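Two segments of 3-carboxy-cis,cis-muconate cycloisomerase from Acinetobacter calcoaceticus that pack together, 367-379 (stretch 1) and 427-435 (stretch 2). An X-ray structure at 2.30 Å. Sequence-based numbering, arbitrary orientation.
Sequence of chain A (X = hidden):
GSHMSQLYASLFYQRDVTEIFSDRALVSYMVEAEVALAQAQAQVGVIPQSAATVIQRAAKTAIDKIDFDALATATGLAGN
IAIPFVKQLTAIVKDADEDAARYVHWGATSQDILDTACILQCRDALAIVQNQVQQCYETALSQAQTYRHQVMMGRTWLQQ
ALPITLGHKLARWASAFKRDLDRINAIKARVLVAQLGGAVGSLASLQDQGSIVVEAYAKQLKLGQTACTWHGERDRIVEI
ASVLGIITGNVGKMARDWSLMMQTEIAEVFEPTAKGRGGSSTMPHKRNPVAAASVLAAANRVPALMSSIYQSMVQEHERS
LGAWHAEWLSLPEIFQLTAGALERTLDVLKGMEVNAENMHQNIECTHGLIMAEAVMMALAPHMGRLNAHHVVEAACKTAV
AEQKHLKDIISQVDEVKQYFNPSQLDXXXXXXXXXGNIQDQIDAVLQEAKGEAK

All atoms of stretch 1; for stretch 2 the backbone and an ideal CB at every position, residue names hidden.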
# COMPACT_ATOMS: atom_id res chain seq x y z
N HIS A 367 38.43 -2.29 -20.37
CA HIS A 367 39.62 -2.05 -21.18
C HIS A 367 39.40 -1.03 -22.30
O HIS A 367 39.65 -1.32 -23.45
CB HIS A 367 40.10 -3.38 -21.78
CG HIS A 367 40.04 -4.51 -20.80
ND1 HIS A 367 40.84 -4.56 -19.66
CD2 HIS A 367 39.23 -5.60 -20.74
CE1 HIS A 367 40.51 -5.62 -18.94
NE2 HIS A 367 39.54 -6.27 -19.58
N GLY A 368 38.90 0.15 -21.92
CA GLY A 368 38.71 1.22 -22.85
C GLY A 368 37.45 1.19 -23.68
O GLY A 368 37.17 2.19 -24.37
N LEU A 369 36.69 0.10 -23.64
CA LEU A 369 35.46 0.07 -24.44
C LEU A 369 34.47 1.20 -24.07
O LEU A 369 33.80 1.72 -24.96
CB LEU A 369 34.78 -1.31 -24.34
CG LEU A 369 35.58 -2.43 -25.05
CD1 LEU A 369 35.01 -3.81 -24.71
CD2 LEU A 369 35.53 -2.20 -26.54
N ILE A 370 34.39 1.59 -22.79
CA ILE A 370 33.48 2.67 -22.42
C ILE A 370 33.90 4.04 -23.00
O ILE A 370 33.09 4.97 -23.00
CB ILE A 370 33.30 2.78 -20.83
CG1 ILE A 370 34.64 2.81 -20.09
CG2 ILE A 370 32.49 1.60 -20.30
CD1 ILE A 370 35.24 4.19 -19.86
N MET A 371 35.13 4.16 -23.52
CA MET A 371 35.58 5.42 -24.12
C MET A 371 35.34 5.46 -25.62
O MET A 371 35.72 6.41 -26.30
CB MET A 371 37.08 5.65 -23.83
CG MET A 371 37.42 5.76 -22.34
SD MET A 371 36.50 7.18 -21.62
CE MET A 371 37.22 8.52 -22.47
N ALA A 372 34.68 4.44 -26.13
CA ALA A 372 34.45 4.36 -27.57
C ALA A 372 33.76 5.57 -28.16
O ALA A 372 34.13 6.06 -29.24
CB ALA A 372 33.64 3.11 -27.90
N GLU A 373 32.73 6.06 -27.49
CA GLU A 373 32.06 7.20 -28.07
C GLU A 373 32.90 8.49 -27.97
O GLU A 373 32.86 9.31 -28.88
CB GLU A 373 30.61 7.30 -27.55
CG GLU A 373 30.30 8.31 -26.54
CD GLU A 373 28.78 8.49 -26.42
OE1 GLU A 373 28.08 7.45 -26.52
OE2 GLU A 373 28.29 9.63 -26.23
N ALA A 374 33.72 8.62 -26.93
CA ALA A 374 34.61 9.75 -26.80
C ALA A 374 35.60 9.72 -28.03
O ALA A 374 35.83 10.76 -28.67
CB ALA A 374 35.41 9.66 -25.47
N VAL A 375 36.14 8.54 -28.36
CA VAL A 375 37.06 8.44 -29.51
C VAL A 375 36.36 8.82 -30.82
O VAL A 375 36.92 9.47 -31.71
CB VAL A 375 37.62 6.99 -29.68
CG1 VAL A 375 38.51 6.92 -30.92
CG2 VAL A 375 38.40 6.59 -28.42
N MET A 376 35.11 8.41 -30.93
CA MET A 376 34.33 8.71 -32.10
C MET A 376 34.07 10.24 -32.26
O MET A 376 34.09 10.75 -33.39
CB MET A 376 33.05 7.93 -31.99
CG MET A 376 32.40 7.66 -33.29
SD MET A 376 30.74 8.18 -33.08
CE MET A 376 30.94 9.99 -33.51
N MET A 377 33.82 10.95 -31.15
CA MET A 377 33.60 12.42 -31.18
C MET A 377 34.89 13.16 -31.58
O MET A 377 34.83 14.15 -32.30
CB MET A 377 33.16 12.95 -29.80
CG MET A 377 31.82 12.47 -29.33
SD MET A 377 30.48 13.10 -30.32
CE MET A 377 29.89 11.61 -31.09
N ALA A 378 36.04 12.70 -31.08
CA ALA A 378 37.32 13.31 -31.41
C ALA A 378 37.64 13.14 -32.90
O ALA A 378 38.28 14.01 -33.48
CB ALA A 378 38.43 12.69 -30.59
N LEU A 379 37.20 12.03 -33.49
CA LEU A 379 37.45 11.74 -34.91
C LEU A 379 36.47 12.35 -35.89
O LEU A 379 36.83 12.58 -37.03
CB LEU A 379 37.46 10.23 -35.17
CG LEU A 379 38.76 9.45 -35.03
CD1 LEU A 379 39.68 9.67 -36.23
CD2 LEU A 379 39.46 9.93 -33.79
N UNK A 427 45.24 11.57 -24.29
CA UNK A 427 44.32 12.54 -23.72
C UNK A 427 42.87 12.19 -24.05
O UNK A 427 41.99 12.29 -23.20
CB UNK A 427 44.65 13.94 -24.23
N UNK A 428 42.64 11.78 -25.28
CA UNK A 428 41.33 11.37 -25.70
C UNK A 428 40.83 10.18 -24.84
O UNK A 428 39.66 10.10 -24.52
CB UNK A 428 41.35 11.00 -27.19
N UNK A 429 41.72 9.31 -24.41
CA UNK A 429 41.32 8.17 -23.60
C UNK A 429 41.21 8.38 -22.07
O UNK A 429 40.91 7.42 -21.36
CB UNK A 429 42.32 7.04 -23.86
N UNK A 430 41.47 9.59 -21.57
CA UNK A 430 41.35 9.85 -20.14
C UNK A 430 39.89 10.11 -19.79
O UNK A 430 39.24 10.93 -20.43
CB UNK A 430 42.22 11.03 -19.72
N UNK A 431 39.37 9.41 -18.77
CA UNK A 431 37.97 9.51 -18.29
C UNK A 431 37.56 10.97 -18.07
O UNK A 431 36.44 11.35 -18.42
CB UNK A 431 37.79 8.72 -16.99
N UNK A 432 38.48 11.76 -17.53
CA UNK A 432 38.29 13.20 -17.27
C UNK A 432 38.02 14.00 -18.52
O UNK A 432 37.47 15.09 -18.45
CB UNK A 432 39.52 13.78 -16.57
N UNK A 433 38.42 13.49 -19.67
CA UNK A 433 38.19 14.31 -20.84
C UNK A 433 36.77 14.14 -21.42
O UNK A 433 36.42 14.75 -22.45
CB UNK A 433 39.23 13.97 -21.91
N UNK A 434 35.93 13.32 -20.77
CA UNK A 434 34.59 13.12 -21.31
C UNK A 434 33.51 13.24 -20.23
O UNK A 434 32.72 12.31 -20.03
CB UNK A 434 34.50 11.75 -21.99
N UNK A 435 33.50 14.38 -19.55
CA UNK A 435 32.58 14.65 -18.46
C UNK A 435 31.50 15.68 -18.80
O UNK A 435 30.73 16.07 -17.94
CB UNK A 435 33.37 15.13 -17.24

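Position 427 has nothing of stretch 1 within 5.5 Å of its ideal CB, and its helical backbone angles admit almost any residue. It is Glu 427, which answers to its own stretch.

At 428 the chain is still helical and CA-to-CB points sideways, and the ideal CB of 428 lies 4.8 Å from Ala 378 CB and 5.5 Å from Val 375 CG2. Both neighbours are aliphatic and small, so the gap calls for an apolar side chain of middle length; valine, leucine, isoleucine or methionine could all be considered. The deposited residue is Ile 428. Its CD1 reaches Ala 378 CB at 3.7 Å, while its CG2 lies 4.0 Å from Val 375 CG2.

The ideal CB of 429 also points sideways, and its nearest visible neighbour, Met 371 CG, is 5.3 Å off. A short side chain would leave the space between Gly 368, Met 371 and Val 375 unfilled, which favours something long and apolar, whether aromatic, leucine or methionine. Phe 429 takes the place, and the end of its side chain comes nearer than its CB. CE1 packs tightly against Val 375 CG2 at 3.4 Å, CD2 is 4.1 Å from Met 371 CB, and CE2 lies 4.2 Å from Gly 368 O. A CB on Gly 368 would point toward this stretch and come about 3.6 Å from Phe 429 CE2, so the bare glycine leaves the ring more room.

Position 430 points away, with extended backbone angles, and suits a polar or charged residue. It is Lys 430, whose extended side chain runs out to Glu 427: Lys 430 NZ forms a long salt bridge with Glu 427 OE1 at 3.7 Å. Lys 430 O sits 3.7 Å from Met 371 CE.

Position 431 has a phi of -49°, which proline tolerates well, and its ideal CB is 5.1 Å from Met 371 SD. Alanine or another modest side chain would also serve. Pro 431 brings its CA within 4.3 Å of Met 371 SD.

Position 432 points away into space that stretch 1 leaves empty, so a polar residue is a natural choice, and Glu 432 makes no contact across.

At 433 CA-to-CB is sideways and the 3-10 turn leaves the carbonyl of Lys 430 within reach of a short donor such as serine or threonine. Ser 433 donates from OG to Lys 430 O at 2.7 Å, tying the turn together.

Position 434 points toward the helix, its ideal CB 4.2 Å from Ala 374 CB and 4.3 Å from Met 371 CE. The small alanine leaves room for a flat ring, and the carboxylate of Glu 373 offers an acceptor farther along; phenylalanine could pack, but a donor at the tip gains more. Tyr 434 lays one ring face over Ala 374 CB, 3.8 Å from the ring centroid, and its OH donates to Glu 373 OE2 at 3.0 Å.

Position 435 is out of reach, leaving the choice open; it is Leu 435.

Stretch 2 427-435: EIFKPESYL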
# COMPACT_ATOMS: atom_id res chain seq x y z
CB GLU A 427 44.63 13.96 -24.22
CG GLU A 427 45.91 14.54 -23.61
CD GLU A 427 45.81 14.78 -22.09
OE1 GLU A 427 45.96 13.82 -21.27
OE2 GLU A 427 45.58 15.95 -21.71
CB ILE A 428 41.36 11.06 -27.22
CG1 ILE A 428 41.19 12.39 -27.96
CG2 ILE A 428 40.24 10.09 -27.62
CD1 ILE A 428 41.92 12.44 -29.30
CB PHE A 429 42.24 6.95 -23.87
CG PHE A 429 41.77 6.09 -25.02
CD1 PHE A 429 42.01 6.48 -26.34
CD2 PHE A 429 41.05 4.91 -24.78
CE1 PHE A 429 41.52 5.72 -27.41
CE2 PHE A 429 40.56 4.14 -25.83
CZ PHE A 429 40.79 4.53 -27.15
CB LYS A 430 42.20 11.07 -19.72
CG LYS A 430 43.68 10.91 -20.07
CD LYS A 430 44.65 11.81 -19.28
CE LYS A 430 46.11 11.32 -19.54
NZ LYS A 430 47.13 11.62 -18.48
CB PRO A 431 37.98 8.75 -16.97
CG PRO A 431 39.11 7.77 -17.12
CD PRO A 431 40.18 8.51 -17.92
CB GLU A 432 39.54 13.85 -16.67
CG GLU A 432 40.00 13.26 -15.39
CD GLU A 432 41.08 12.20 -15.57
OE1 GLU A 432 41.01 11.39 -16.53
OE2 GLU A 432 41.98 12.19 -14.70
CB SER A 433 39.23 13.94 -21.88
OG SER A 433 38.82 12.71 -22.47
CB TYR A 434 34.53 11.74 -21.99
CG TYR A 434 33.44 11.68 -23.01
CD1 TYR A 434 33.42 12.58 -24.05
CD2 TYR A 434 32.48 10.68 -22.97
CE1 TYR A 434 32.49 12.50 -25.04
CE2 TYR A 434 31.54 10.58 -23.95
CZ TYR A 434 31.55 11.50 -24.99
OH TYR A 434 30.62 11.45 -26.00
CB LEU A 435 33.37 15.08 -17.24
CG LEU A 435 34.30 14.01 -16.65
CD1 LEU A 435 35.23 14.66 -15.59
CD2 LEU A 435 33.48 12.89 -15.99
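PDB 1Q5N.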